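Local coordinates for protein isoflavone reductase (Medicago sativa, PDB 2GAS) that reduces achiral isoflavones to chiral isoflavanones with NADPH, a late step in the biosynthesis of the pterocarpan phytoalexin medicarpin in alfalfa, at residues A[33-38]-A[57-62]; A[65-70]-A[95-100]; A[110-115]-A[135-140]; A[198-203]-A[289-294]; A[228-233]-A[301-306]. All blocks are in the same frame, centred on the assembly; numbering follows the deposited sequence.

How the contacts relate
Contacts 1, 2 and 3 belong to the Rossmann part of the chain; contact 4 joins helix 191-202, which packs on helix 15-25 and strand 107-109 of that part, to a late turn; contact 5 lies across the chain's centre from contacts 2 and 3. Contacts 2 and 3 are buried: the first mainly aliphatic between two helices, the second built on an enclosed salt bridge next to the lysine inferred to be catalytic. The others are partly exposed, with backbone bonds in contact 1, an arginine–aspartate pair in contact 4 and a lysine–asparagine bond in contact 5. Contacts 1 and 2 touch (Gly62, Thr69), as do 2 and 3 (Ile96, Ile140) and 3 and 4 (Phe113, Thr198).

Contact 1 (A[33-38]-A[57-62]); sequences VRKTIT and VILLEG
The flat groups are peptides and a carboxylate, and two carbonyls are approached in different ways. Val33 N meets Leu60 O at 3.0 Å, nearly along the C=O axis, whereas Gly62 N comes to Val33 O at 3.2 Å from above the carbonyl plane, 51° out of it. Glu61 CA adds a C-H...O contact of 3.3 Å to the same Val33 O. The Glu61 carboxylate has the aliphatic start of Lys35 beside it, with Lys35 CG 3.8 Å from Glu61 OE1. Bends at chi2 and chi4 carry Lys35 NZ away, to 3.6 Å from Leu59 CD1. The opposite charges, Lys35 NZ and Glu61 OE1, thus stay 6.0 Å apart. On the sheet face holding Val33, its beta-branched side chain brings CG2 obliquely to 3.9 Å from Leu59 CB, a good fit for a buried strand end. Arg34, assigned to NADP(+) binding by similarity, points away from segment 57-62, though its CG rests 3.2 Å from Gly62 O. Val33 also touches Pro10, in the loop inferred to bind NADP(+). Strand 58-61 lies parallel to strand 29-33 at the margin of the five-stranded sheet, and Val33 and Leu59 both pack on Ile49 of helix 42-54.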
# COMPACT_ATOMS: atom_id res chain seq x y z
N VAL A 33 -5.70 7.95 -17.62
CA VAL A 33 -7.09 7.53 -17.64
C VAL A 33 -7.54 7.21 -19.06
O VAL A 33 -7.10 7.85 -20.02
CB VAL A 33 -8.01 8.63 -17.08
CG1 VAL A 33 -7.77 8.80 -15.58
CG2 VAL A 33 -7.77 9.94 -17.80
N ARG A 34 -8.43 6.23 -19.17
CA ARG A 34 -8.97 5.82 -20.46
C ARG A 34 -10.25 6.62 -20.71
O ARG A 34 -11.14 6.66 -19.86
CB ARG A 34 -9.28 4.32 -20.44
CG ARG A 34 -8.08 3.45 -20.11
CD ARG A 34 -8.38 1.97 -20.27
NE ARG A 34 -9.30 1.46 -19.25
CZ ARG A 34 -9.67 0.18 -19.16
NH1 ARG A 34 -10.50 -0.21 -18.21
NH2 ARG A 34 -9.20 -0.70 -20.04
N LYS A 35 -10.33 7.26 -21.87
CA LYS A 35 -11.51 8.03 -22.21
C LYS A 35 -12.49 7.14 -22.95
O LYS A 35 -13.07 7.52 -23.97
CB LYS A 35 -11.14 9.24 -23.08
CG LYS A 35 -10.71 10.46 -22.28
CD LYS A 35 -11.86 10.97 -21.42
CE LYS A 35 -11.44 12.18 -20.60
NZ LYS A 35 -10.34 11.84 -19.67
N THR A 36 -12.66 5.93 -22.42
CA THR A 36 -13.57 4.95 -23.00
C THR A 36 -14.47 4.41 -21.91
O THR A 36 -14.18 4.54 -20.72
CB THR A 36 -12.79 3.80 -23.66
OG1 THR A 36 -13.72 2.93 -24.33
CG2 THR A 36 -12.02 3.01 -22.62
N ILE A 37 -15.57 3.79 -22.31
CA ILE A 37 -16.53 3.24 -21.36
C ILE A 37 -16.18 1.83 -20.89
O ILE A 37 -16.10 0.90 -21.69
CB ILE A 37 -17.95 3.23 -21.98
CG1 ILE A 37 -18.45 4.67 -22.10
CG2 ILE A 37 -18.90 2.39 -21.13
CD1 ILE A 37 -19.82 4.80 -22.72
N THR A 38 -15.97 1.69 -19.58
CA THR A 38 -15.65 0.40 -18.99
C THR A 38 -16.67 0.11 -17.90
O THR A 38 -17.61 0.88 -17.70
CB THR A 38 -14.24 0.39 -18.35
OG1 THR A 38 -14.24 1.24 -17.19
CG2 THR A 38 -13.20 0.91 -19.35
N VAL A 57 -5.03 18.63 -11.98
CA VAL A 57 -4.42 17.37 -12.41
C VAL A 57 -4.59 17.29 -13.92
O VAL A 57 -5.66 17.59 -14.44
CB VAL A 57 -5.11 16.14 -11.77
CG1 VAL A 57 -4.53 14.86 -12.35
CG2 VAL A 57 -4.92 16.16 -10.26
N ILE A 58 -3.52 16.91 -14.61
CA ILE A 58 -3.53 16.77 -16.06
C ILE A 58 -3.85 15.32 -16.41
O ILE A 58 -3.16 14.40 -15.97
CB ILE A 58 -2.16 17.14 -16.68
CG1 ILE A 58 -1.89 18.65 -16.52
CG2 ILE A 58 -2.12 16.76 -18.14
CD1 ILE A 58 -1.72 19.11 -15.10
N LEU A 59 -4.89 15.11 -17.20
CA LEU A 59 -5.28 13.77 -17.60
C LEU A 59 -4.60 13.36 -18.89
O LEU A 59 -4.75 14.04 -19.91
CB LEU A 59 -6.79 13.67 -17.79
CG LEU A 59 -7.67 14.09 -16.62
CD1 LEU A 59 -9.13 13.89 -17.01
CD2 LEU A 59 -7.31 13.28 -15.39
N LEU A 60 -3.86 12.26 -18.85
CA LEU A 60 -3.19 11.75 -20.03
C LEU A 60 -3.99 10.53 -20.47
O LEU A 60 -4.25 9.63 -19.66
CB LEU A 60 -1.74 11.37 -19.71
CG LEU A 60 -0.81 12.52 -19.32
CD1 LEU A 60 0.60 12.00 -19.11
CD2 LEU A 60 -0.82 13.59 -20.41
N GLU A 61 -4.39 10.50 -21.73
CA GLU A 61 -5.19 9.39 -22.24
C GLU A 61 -4.34 8.18 -22.58
O GLU A 61 -3.36 8.27 -23.32
CB GLU A 61 -5.96 9.84 -23.49
CG GLU A 61 -7.11 8.90 -23.86
CD GLU A 61 -7.87 9.37 -25.08
OE1 GLU A 61 -8.22 10.57 -25.15
OE2 GLU A 61 -8.13 8.54 -25.97
N GLY A 62 -4.72 7.03 -22.03
CA GLY A 62 -3.97 5.82 -22.30
C GLY A 62 -4.41 4.63 -21.48
O GLY A 62 -5.17 4.76 -20.52

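Contact 2 (A[65-70]-A[95-100]); sequences NDHETL and IIKAIK
Leu70 points from helix 67-74 into helix 92-102, and each of its carbons has a neighbour there. Its CB lies 3.8 Å from Ala98 CB, a pairing that the small alanine permits with the backbones close, the CA atoms of Leu70 and Ala98 being 6.2 Å apart. One bond on, Leu70 CG is 4.0 Å from Ile95 CD1. At the tip the chain forks round that same methyl: Leu70 CD1 is 3.4 Å and Leu70 CD2 3.5 Å from Ile95 CD1. The first of these is tighter than normal van der Waals contact, and Leu70 has a chi1 of -112°, off any staggered position, so the tip looks somewhat strained. The isoleucine, leaving its own helix in another direction, crosses the leucine at about a right angle and turns its terminal methyl back to it.

Nearer the surface, His67 extends with CG anti to the backbone N (chi1 -174°), and the long, straight Lys97 bends at its last torsion to put NZ over one face of the imidazole. At the start of helix 67-74, the N-cap residue Asp66 accepts at its O from both Leu70 N and Thr69 OG1, the latter at 2.6 Å on a lone pair, and Thr69 OG1 also takes a hydrogen bond from Asp63 N. The chemistry is thus graded: aliphatic carbon seals the interior, while the rim is polar, and there Lys97 and Glu101, both beside His67, would probably push its ionisation in opposite directions.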
# COMPACT_ATOMS: atom_id res chain seq x y z
N ASN A 65 -2.53 -1.44 -21.29
CA ASN A 65 -2.49 -2.46 -22.34
C ASN A 65 -2.33 -1.89 -23.75
O ASN A 65 -2.41 -2.62 -24.73
CB ASN A 65 -3.74 -3.34 -22.27
CG ASN A 65 -3.81 -4.14 -20.98
OD1 ASN A 65 -3.99 -3.58 -19.89
ND2 ASN A 65 -3.68 -5.45 -21.09
N ASP A 66 -2.11 -0.58 -23.84
CA ASP A 66 -1.91 0.07 -25.13
C ASP A 66 -0.53 0.72 -25.08
O ASP A 66 -0.39 1.89 -24.72
CB ASP A 66 -3.00 1.11 -25.38
CG ASP A 66 -2.95 1.68 -26.79
OD1 ASP A 66 -3.88 2.42 -27.17
OD2 ASP A 66 -1.97 1.38 -27.52
N HIS A 67 0.48 -0.05 -25.46
CA HIS A 67 1.87 0.39 -25.44
C HIS A 67 2.13 1.79 -25.97
O HIS A 67 2.84 2.58 -25.33
CB HIS A 67 2.74 -0.62 -26.19
CG HIS A 67 4.21 -0.33 -26.10
ND1 HIS A 67 4.91 0.27 -27.12
CD2 HIS A 67 5.11 -0.55 -25.11
CE1 HIS A 67 6.17 0.42 -26.76
NE2 HIS A 67 6.32 -0.07 -25.54
N GLU A 68 1.58 2.11 -27.14
CA GLU A 68 1.78 3.43 -27.73
C GLU A 68 1.34 4.56 -26.82
O GLU A 68 2.07 5.54 -26.65
CB GLU A 68 1.02 3.55 -29.06
CG GLU A 68 1.56 2.67 -30.17
CD GLU A 68 0.84 2.89 -31.48
OE1 GLU A 68 -0.40 2.76 -31.52
OE2 GLU A 68 1.52 3.21 -32.49
N THR A 69 0.15 4.43 -26.24
CA THR A 69 -0.37 5.46 -25.35
C THR A 69 0.48 5.53 -24.08
O THR A 69 0.70 6.61 -23.54
CB THR A 69 -1.82 5.17 -24.95
OG1 THR A 69 -1.88 3.97 -24.18
CG2 THR A 69 -2.69 5.01 -26.19
N LEU A 70 0.95 4.38 -23.62
CA LEU A 70 1.78 4.31 -22.42
C LEU A 70 3.08 5.09 -22.59
O LEU A 70 3.42 5.94 -21.77
CB LEU A 70 2.11 2.86 -22.08
CG LEU A 70 1.50 2.25 -20.82
CD1 LEU A 70 2.07 0.86 -20.61
CD2 LEU A 70 1.80 3.14 -19.61
N ILE A 95 4.47 -2.08 -18.40
CA ILE A 95 4.82 -0.73 -17.98
C ILE A 95 6.33 -0.50 -18.05
O ILE A 95 6.78 0.56 -18.50
CB ILE A 95 4.35 -0.46 -16.53
CG1 ILE A 95 2.82 -0.55 -16.45
CG2 ILE A 95 4.84 0.91 -16.08
CD1 ILE A 95 2.11 0.51 -17.26
N ILE A 96 7.10 -1.49 -17.62
CA ILE A 96 8.56 -1.40 -17.65
C ILE A 96 9.05 -1.30 -19.10
O ILE A 96 9.99 -0.56 -19.39
CB ILE A 96 9.20 -2.62 -16.94
CG1 ILE A 96 8.89 -2.57 -15.45
CG2 ILE A 96 10.71 -2.63 -17.16
CD1 ILE A 96 9.43 -1.34 -14.76
N LYS A 97 8.42 -2.05 -19.99
CA LYS A 97 8.80 -2.01 -21.40
C LYS A 97 8.61 -0.59 -21.92
O LYS A 97 9.47 -0.05 -22.61
CB LYS A 97 7.94 -2.98 -22.22
CG LYS A 97 8.30 -3.01 -23.70
CD LYS A 97 7.40 -3.98 -24.46
CE LYS A 97 7.77 -4.06 -25.93
NZ LYS A 97 7.68 -2.74 -26.62
N ALA A 98 7.48 0.02 -21.57
CA ALA A 98 7.19 1.39 -22.01
C ALA A 98 8.17 2.38 -21.39
O ALA A 98 8.59 3.33 -22.04
CB ALA A 98 5.74 1.77 -21.65
N ILE A 99 8.52 2.17 -20.12
CA ILE A 99 9.47 3.05 -19.43
C ILE A 99 10.83 3.02 -20.12
O ILE A 99 11.45 4.06 -20.35
CB ILE A 99 9.65 2.60 -17.95
CG1 ILE A 99 8.38 2.90 -17.16
CG2 ILE A 99 10.86 3.30 -17.33
CD1 ILE A 99 8.05 4.36 -17.07
N LYS A 100 11.29 1.82 -20.46
CA LYS A 100 12.57 1.65 -21.13
C LYS A 100 12.60 2.36 -22.47
O LYS A 100 13.60 2.99 -22.83
CB LYS A 100 12.87 0.16 -21.33
CG LYS A 100 13.04 -0.63 -20.04
CD LYS A 100 14.29 -0.22 -19.28
CE LYS A 100 15.55 -0.57 -20.06
NZ LYS A 100 16.79 -0.16 -19.34

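Contact 3 (A[110-115]-A[135-140]); sequences PSEFGL and SIRRVI
A fully engaged arginine–glutamate pair buried inside the protein is the striking feature. Arg137 grips Glu112 side-on with two nitrogens, NE donating a hydrogen bond to Glu112 OE2 at 2.8 Å and NH2 to Glu112 OE1, also at 2.8 Å. Both bonds are almost straight and leave in the guanidinium plane, yet both oxygens are met from above the carboxylate plane, because the two flat groups are turned 46° apart. Arg137 stretches out from CG to NE, while Glu112 bends at chi2 (-82°) to present its carboxylate across that chain. The remaining nitrogen, Arg137 NH1, makes salt bridges with Asp116 and Asp118, which would help balance the buried positive charge. Only carbon meets carbon at the other end: Ile140 CD1 sits 3.6 Å from Pro110 CG, and Ile136 CG2 lies further off, 4.4 Å from Pro110 CB. The rigid proline leads into an inverse gamma turn centred on Ser111, redirecting the chain. Glu112 O accepts a hydrogen bond from Lys133 NZ, the inferred proton acceptor, and Arg137 is assigned to NADP(+) binding by similarity. The loop after a parallel strand, facing the lysine-bearing helix, is consistent with the active-site edge of a Rossmann-fold reductase.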
# COMPACT_ATOMS: atom_id res chain seq x y z
N PRO A 110 6.86 0.77 -8.30
CA PRO A 110 5.98 -0.32 -8.72
C PRO A 110 4.84 -0.51 -7.71
O PRO A 110 4.81 0.13 -6.66
CB PRO A 110 6.92 -1.52 -8.79
CG PRO A 110 7.97 -1.19 -7.77
CD PRO A 110 8.21 0.27 -8.00
N SER A 111 3.91 -1.40 -8.05
CA SER A 111 2.74 -1.68 -7.21
C SER A 111 3.10 -2.46 -5.95
O SER A 111 2.89 -3.67 -5.87
CB SER A 111 1.68 -2.43 -8.03
OG SER A 111 0.49 -2.61 -7.29
N GLU A 112 3.66 -1.75 -4.97
CA GLU A 112 4.06 -2.35 -3.71
C GLU A 112 2.95 -2.03 -2.71
O GLU A 112 1.92 -2.70 -2.70
CB GLU A 112 5.39 -1.74 -3.27
CG GLU A 112 6.58 -2.15 -4.15
CD GLU A 112 7.14 -3.51 -3.77
OE1 GLU A 112 6.96 -3.91 -2.60
OE2 GLU A 112 7.76 -4.18 -4.63
N PHE A 113 3.17 -1.01 -1.89
CA PHE A 113 2.16 -0.57 -0.93
C PHE A 113 1.66 -1.65 0.03
O PHE A 113 0.46 -1.74 0.33
CB PHE A 113 0.99 0.07 -1.69
CG PHE A 113 1.42 1.20 -2.59
CD1 PHE A 113 1.61 0.99 -3.95
CD2 PHE A 113 1.72 2.45 -2.05
CE1 PHE A 113 2.11 2.00 -4.77
CE2 PHE A 113 2.21 3.47 -2.86
CZ PHE A 113 2.41 3.25 -4.23
N GLY A 114 2.59 -2.44 0.52
CA GLY A 114 2.28 -3.49 1.47
C GLY A 114 3.54 -3.80 2.26
O GLY A 114 4.34 -2.91 2.54
N LEU A 115 3.73 -5.06 2.63
CA LEU A 115 4.92 -5.43 3.37
C LEU A 115 6.12 -5.42 2.43
O LEU A 115 5.97 -5.23 1.22
CB LEU A 115 4.76 -6.83 3.98
CG LEU A 115 4.96 -8.04 3.05
CD1 LEU A 115 4.84 -9.32 3.86
CD2 LEU A 115 3.94 -8.02 1.93
N SER A 135 9.31 -10.75 -7.98
CA SER A 135 9.81 -11.00 -9.33
C SER A 135 9.85 -9.71 -10.13
O SER A 135 10.76 -9.48 -10.92
CB SER A 135 8.92 -12.03 -10.04
OG SER A 135 9.16 -13.32 -9.52
N ILE A 136 8.84 -8.86 -9.92
CA ILE A 136 8.81 -7.58 -10.61
C ILE A 136 9.98 -6.71 -10.15
O ILE A 136 10.58 -5.98 -10.95
CB ILE A 136 7.46 -6.87 -10.38
CG1 ILE A 136 6.39 -7.60 -11.19
CG2 ILE A 136 7.54 -5.41 -10.79
CD1 ILE A 136 5.07 -6.93 -11.18
N ARG A 137 10.33 -6.80 -8.87
CA ARG A 137 11.47 -6.03 -8.37
C ARG A 137 12.72 -6.47 -9.13
O ARG A 137 13.52 -5.63 -9.54
CB ARG A 137 11.71 -6.29 -6.88
CG ARG A 137 10.66 -5.71 -5.97
CD ARG A 137 11.12 -5.84 -4.53
NE ARG A 137 10.17 -5.23 -3.60
CZ ARG A 137 10.39 -5.10 -2.30
NH1 ARG A 137 11.53 -5.53 -1.77
NH2 ARG A 137 9.46 -4.56 -1.52
N ARG A 138 12.87 -7.77 -9.32
CA ARG A 138 14.04 -8.30 -10.02
C ARG A 138 14.11 -7.79 -11.46
O ARG A 138 15.20 -7.50 -11.96
CB ARG A 138 14.03 -9.83 -10.00
CG ARG A 138 14.06 -10.45 -8.59
CD ARG A 138 15.31 -10.07 -7.80
NE ARG A 138 15.18 -8.84 -7.02
CZ ARG A 138 14.51 -8.74 -5.87
NH1 ARG A 138 13.91 -9.81 -5.35
NH2 ARG A 138 14.48 -7.58 -5.22
N VAL A 139 12.96 -7.67 -12.12
CA VAL A 139 12.93 -7.17 -13.49
C VAL A 139 13.39 -5.71 -13.50
O VAL A 139 14.22 -5.31 -14.31
CB VAL A 139 11.52 -7.25 -14.10
CG1 VAL A 139 11.52 -6.61 -15.49
CG2 VAL A 139 11.07 -8.70 -14.18
N ILE A 140 12.82 -4.92 -12.59
CA ILE A 140 13.16 -3.51 -12.47
C ILE A 140 14.66 -3.32 -12.23
O ILE A 140 15.30 -2.49 -12.87
CB ILE A 140 12.38 -2.88 -11.29
CG1 ILE A 140 10.89 -2.84 -11.63
CG2 ILE A 140 12.93 -1.50 -10.97
CD1 ILE A 140 10.01 -2.45 -10.45

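Contact 4 (A[198-203]-A[289-294]); sequences TIRAAN and EAYPDV
Arg200 overlaps Tyr291 at two levels. Its CB stands over the centre of the phenol ring, 4.2 Å from the Tyr291 centroid and 4° off the ring normal, a CH-pi contact. The opposite face of the ring carries Ala290 CB, so the tyrosine is sandwiched between two carbons. Further out, bends at chi2 and chi3 bring the guanidinium round, and Tyr291 CD1 lies over one of its faces, 3.5 Å from Arg200 NH1, with the planes 58° apart rather than stacked. At its edge, Arg200 NH2 reaches both oxygens of Asp293 in a salt bridge: 2.6 Å to Asp293 OD2, in the guanidinium plane and on the syn lone pair, and a weak bond of 3.1 Å to Asp293 OD1. Arginine suits this place because its carbons can lie on the ring while its charge continues to the surface carboxylate. Val294 CG2 slides past alongside, 3.9 Å from Arg200 NE. At the buried tip, Tyr291 OH hydrogen-bonds Asp204 and lies 3.6 Å from Ala201 CA. Within the partner segment, Tyr291 to Val294 form a type I beta turn, with Pro292 and Asp293 in its middle, as is common; it fastens the chain after helix 287-290 to helix 191-202.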
# COMPACT_ATOMS: atom_id res chain seq x y z
N THR A 198 4.36 8.67 0.15
CA THR A 198 4.78 8.24 -1.18
C THR A 198 5.33 9.43 -1.96
O THR A 198 6.35 9.33 -2.64
CB THR A 198 3.60 7.62 -1.97
OG1 THR A 198 3.14 6.46 -1.28
CG2 THR A 198 4.03 7.23 -3.37
N ILE A 199 4.65 10.57 -1.85
CA ILE A 199 5.09 11.77 -2.56
C ILE A 199 6.36 12.33 -1.91
O ILE A 199 7.24 12.84 -2.60
CB ILE A 199 3.96 12.83 -2.62
CG1 ILE A 199 2.85 12.36 -3.57
CG2 ILE A 199 4.51 14.16 -3.13
CD1 ILE A 199 2.21 11.05 -3.20
N ARG A 200 6.47 12.23 -0.59
CA ARG A 200 7.67 12.70 0.09
C ARG A 200 8.85 11.90 -0.46
O ARG A 200 9.91 12.46 -0.75
CB ARG A 200 7.58 12.49 1.60
CG ARG A 200 6.84 13.59 2.35
CD ARG A 200 7.63 14.89 2.32
NE ARG A 200 8.22 15.22 3.62
CZ ARG A 200 9.52 15.39 3.81
NH1 ARG A 200 10.37 15.27 2.80
NH2 ARG A 200 9.98 15.70 5.02
N ALA A 201 8.65 10.60 -0.61
CA ALA A 201 9.69 9.72 -1.14
C ALA A 201 9.99 10.06 -2.60
O ALA A 201 11.14 10.08 -3.02
CB ALA A 201 9.25 8.25 -1.01
N ALA A 202 8.94 10.35 -3.36
CA ALA A 202 9.11 10.67 -4.78
C ALA A 202 10.00 11.90 -4.97
O ALA A 202 10.84 11.93 -5.87
CB ALA A 202 7.75 10.91 -5.42
N ASN A 203 9.82 12.89 -4.11
CA ASN A 203 10.59 14.14 -4.18
C ASN A 203 11.93 14.10 -3.45
O ASN A 203 12.67 15.08 -3.45
CB ASN A 203 9.75 15.30 -3.63
CG ASN A 203 8.58 15.65 -4.53
OD1 ASN A 203 8.74 15.78 -5.74
ND2 ASN A 203 7.40 15.80 -3.94
N GLU A 289 12.20 8.17 10.20
CA GLU A 289 13.49 8.81 10.44
C GLU A 289 13.83 9.84 9.38
O GLU A 289 14.42 10.89 9.67
CB GLU A 289 14.60 7.76 10.48
CG GLU A 289 14.44 6.70 11.56
CD GLU A 289 14.51 7.29 12.96
OE1 GLU A 289 15.53 7.93 13.29
OE2 GLU A 289 13.53 7.10 13.72
N ALA A 290 13.46 9.55 8.14
CA ALA A 290 13.74 10.45 7.03
C ALA A 290 12.77 11.62 6.95
O ALA A 290 13.16 12.72 6.55
CB ALA A 290 13.71 9.68 5.71
N TYR A 291 11.52 11.38 7.32
CA TYR A 291 10.50 12.41 7.24
C TYR A 291 9.75 12.58 8.57
O TYR A 291 8.52 12.46 8.61
CB TYR A 291 9.51 12.05 6.14
CG TYR A 291 10.16 11.45 4.91
CD1 TYR A 291 11.09 12.18 4.17
CD2 TYR A 291 9.87 10.14 4.50
CE1 TYR A 291 11.71 11.63 3.05
CE2 TYR A 291 10.49 9.58 3.38
CZ TYR A 291 11.41 10.34 2.66
OH TYR A 291 12.04 9.81 1.56
N PRO A 292 10.48 12.90 9.65
CA PRO A 292 9.86 13.08 10.98
C PRO A 292 8.85 14.22 11.07
O PRO A 292 8.03 14.27 11.99
CB PRO A 292 11.06 13.30 11.89
CG PRO A 292 12.01 14.03 10.99
CD PRO A 292 11.91 13.24 9.70
N ASP A 293 8.90 15.14 10.11
CA ASP A 293 7.99 16.28 10.09
C ASP A 293 6.57 15.93 9.65
O ASP A 293 5.65 16.71 9.87
CB ASP A 293 8.55 17.35 9.15
CG ASP A 293 8.73 16.83 7.75
OD1 ASP A 293 7.96 17.23 6.86
OD2 ASP A 293 9.65 16.01 7.54
N VAL A 294 6.38 14.78 9.02
CA VAL A 294 5.05 14.40 8.59
C VAL A 294 4.18 14.03 9.79
O VAL A 294 4.50 13.09 10.52
CB VAL A 294 5.09 13.22 7.59
CG1 VAL A 294 3.68 12.78 7.23
CG2 VAL A 294 5.86 13.62 6.34

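Contact 5 (A[228-233]-A[301-306]); sequences ALWEKK and EYLNQF
Helix 223-234 runs past segment 301-306 with Trp230 CA 7.3 Å from Leu303 CA. The contact is made mainly by the outer rim of the indole. Trp230 sets CG anti to its backbone N (chi1 177°), so the six-membered ring reaches across: CE3 is 4.0 Å from Leu303 CB, CZ3 is 3.6 Å from Leu303 O, and CH2 is 3.8 Å from Phe306 CB. Both Leu303 O and Phe306 O lie at the ring edge, near its plane. On its other side, Trp230 NE1 hydrogen-bonds Pro172 O. Lys233 crosses Leu303 at about a right angle, with CD 3.9 Å from Leu303 CB, then bends at chi4 to bring NZ to Asn304 OD1 at 2.7 Å, above the amide carbonyl plane. Asp300 forms a salt bridge with that ammonium. Lysine serves both environments, its methylenes covering the leucine and its charge ending among polar groups; the slightly positive ring-edge hydrogens may suit the two carbonyl oxygens, of which Phe306 O is also hydrogen-bonded by Arg173.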
# COMPACT_ATOMS: atom_id res chain seq x y z
N ALA A 228 -6.31 -3.41 23.38
CA ALA A 228 -6.36 -2.63 24.61
C ALA A 228 -6.70 -1.18 24.31
O ALA A 228 -7.44 -0.53 25.06
CB ALA A 228 -5.02 -2.73 25.34
N LEU A 229 -6.18 -0.66 23.20
CA LEU A 229 -6.45 0.72 22.79
C LEU A 229 -7.95 0.89 22.49
O LEU A 229 -8.58 1.85 22.94
CB LEU A 229 -5.64 1.06 21.54
CG LEU A 229 -5.88 2.43 20.90
CD1 LEU A 229 -5.63 3.52 21.94
CD2 LEU A 229 -4.98 2.62 19.69
N TRP A 230 -8.51 -0.05 21.74
CA TRP A 230 -9.92 -0.01 21.39
C TRP A 230 -10.81 -0.15 22.63
O TRP A 230 -11.81 0.55 22.77
CB TRP A 230 -10.23 -1.12 20.38
CG TRP A 230 -11.68 -1.24 19.98
CD1 TRP A 230 -12.48 -2.34 20.12
CD2 TRP A 230 -12.49 -0.23 19.35
NE1 TRP A 230 -13.73 -2.08 19.61
CE2 TRP A 230 -13.77 -0.80 19.13
CE3 TRP A 230 -12.26 1.09 18.95
CZ2 TRP A 230 -14.81 -0.09 18.53
CZ3 TRP A 230 -13.30 1.80 18.34
CH2 TRP A 230 -14.56 1.21 18.14
N GLU A 231 -10.44 -1.05 23.53
CA GLU A 231 -11.20 -1.25 24.75
C GLU A 231 -11.30 0.03 25.55
O GLU A 231 -12.35 0.34 26.13
CB GLU A 231 -10.55 -2.34 25.60
CG GLU A 231 -10.87 -3.73 25.12
CD GLU A 231 -10.13 -4.79 25.89
OE1 GLU A 231 -10.59 -5.95 25.87
OE2 GLU A 231 -9.09 -4.45 26.49
N LYS A 232 -10.20 0.78 25.60
CA LYS A 232 -10.19 2.04 26.33
C LYS A 232 -11.16 3.02 25.69
O LYS A 232 -11.84 3.78 26.37
CB LYS A 232 -8.78 2.64 26.32
CG LYS A 232 -8.69 3.98 27.02
CD LYS A 232 -7.36 4.68 26.75
CE LYS A 232 -7.16 4.91 25.25
NZ LYS A 232 -5.98 5.76 24.94
N LYS A 233 -11.25 2.97 24.36
CA LYS A 233 -12.13 3.87 23.63
C LYS A 233 -13.62 3.63 23.83
O LYS A 233 -14.39 4.58 23.95
CB LYS A 233 -11.80 3.83 22.14
CG LYS A 233 -10.47 4.45 21.81
CD LYS A 233 -10.22 4.43 20.32
CE LYS A 233 -9.02 5.29 19.99
NZ LYS A 233 -9.24 6.70 20.43
N GLU A 301 -6.39 7.82 16.85
CA GLU A 301 -7.23 8.80 16.17
C GLU A 301 -8.10 8.13 15.11
O GLU A 301 -9.29 8.41 15.00
CB GLU A 301 -6.35 9.89 15.53
CG GLU A 301 -5.74 10.86 16.55
CD GLU A 301 -4.63 11.76 15.98
OE1 GLU A 301 -4.23 12.72 16.67
OE2 GLU A 301 -4.15 11.50 14.85
N TYR A 302 -7.50 7.21 14.35
CA TYR A 302 -8.24 6.51 13.31
C TYR A 302 -9.48 5.79 13.85
O TYR A 302 -10.55 5.85 13.25
CB TYR A 302 -7.34 5.49 12.60
CG TYR A 302 -8.11 4.60 11.64
CD1 TYR A 302 -8.51 5.08 10.39
CD2 TYR A 302 -8.53 3.33 12.03
CE1 TYR A 302 -9.32 4.30 9.55
CE2 TYR A 302 -9.34 2.56 11.20
CZ TYR A 302 -9.73 3.05 9.97
OH TYR A 302 -10.56 2.29 9.18
N LEU A 303 -9.32 5.11 14.97
CA LEU A 303 -10.42 4.36 15.56
C LEU A 303 -11.54 5.22 16.17
O LEU A 303 -12.64 4.73 16.41
CB LEU A 303 -9.88 3.39 16.62
CG LEU A 303 -9.06 2.24 16.06
CD1 LEU A 303 -8.41 1.47 17.20
CD2 LEU A 303 -9.94 1.32 15.23
N ASN A 304 -11.25 6.50 16.41
CA ASN A 304 -12.26 7.38 16.99
C ASN A 304 -13.54 7.48 16.17
O ASN A 304 -14.62 7.68 16.72
CB ASN A 304 -11.69 8.79 17.20
CG ASN A 304 -10.86 8.89 18.47
OD1 ASN A 304 -11.21 8.31 19.49
ND2 ASN A 304 -9.77 9.65 18.41
N GLN A 305 -13.42 7.34 14.86
CA GLN A 305 -14.60 7.44 14.01
C GLN A 305 -15.60 6.30 14.21
O GLN A 305 -16.76 6.42 13.83
CB GLN A 305 -14.19 7.50 12.53
CG GLN A 305 -13.46 6.27 12.04
CD GLN A 305 -13.04 6.39 10.59
OE1 GLN A 305 -13.87 6.52 9.69
NE2 GLN A 305 -11.73 6.35 10.35
N PHE A 306 -15.16 5.20 14.81
CA PHE A 306 -16.02 4.05 15.04
C PHE A 306 -16.61 3.98 16.44
O PHE A 306 -17.47 3.14 16.72
CB PHE A 306 -15.26 2.75 14.77
CG PHE A 306 -14.71 2.66 13.37
CD1 PHE A 306 -13.37 2.90 13.13
CD2 PHE A 306 -15.55 2.36 12.30
CE1 PHE A 306 -12.86 2.86 11.83
CE2 PHE A 306 -15.05 2.32 11.00
CZ PHE A 306 -13.71 2.57 10.77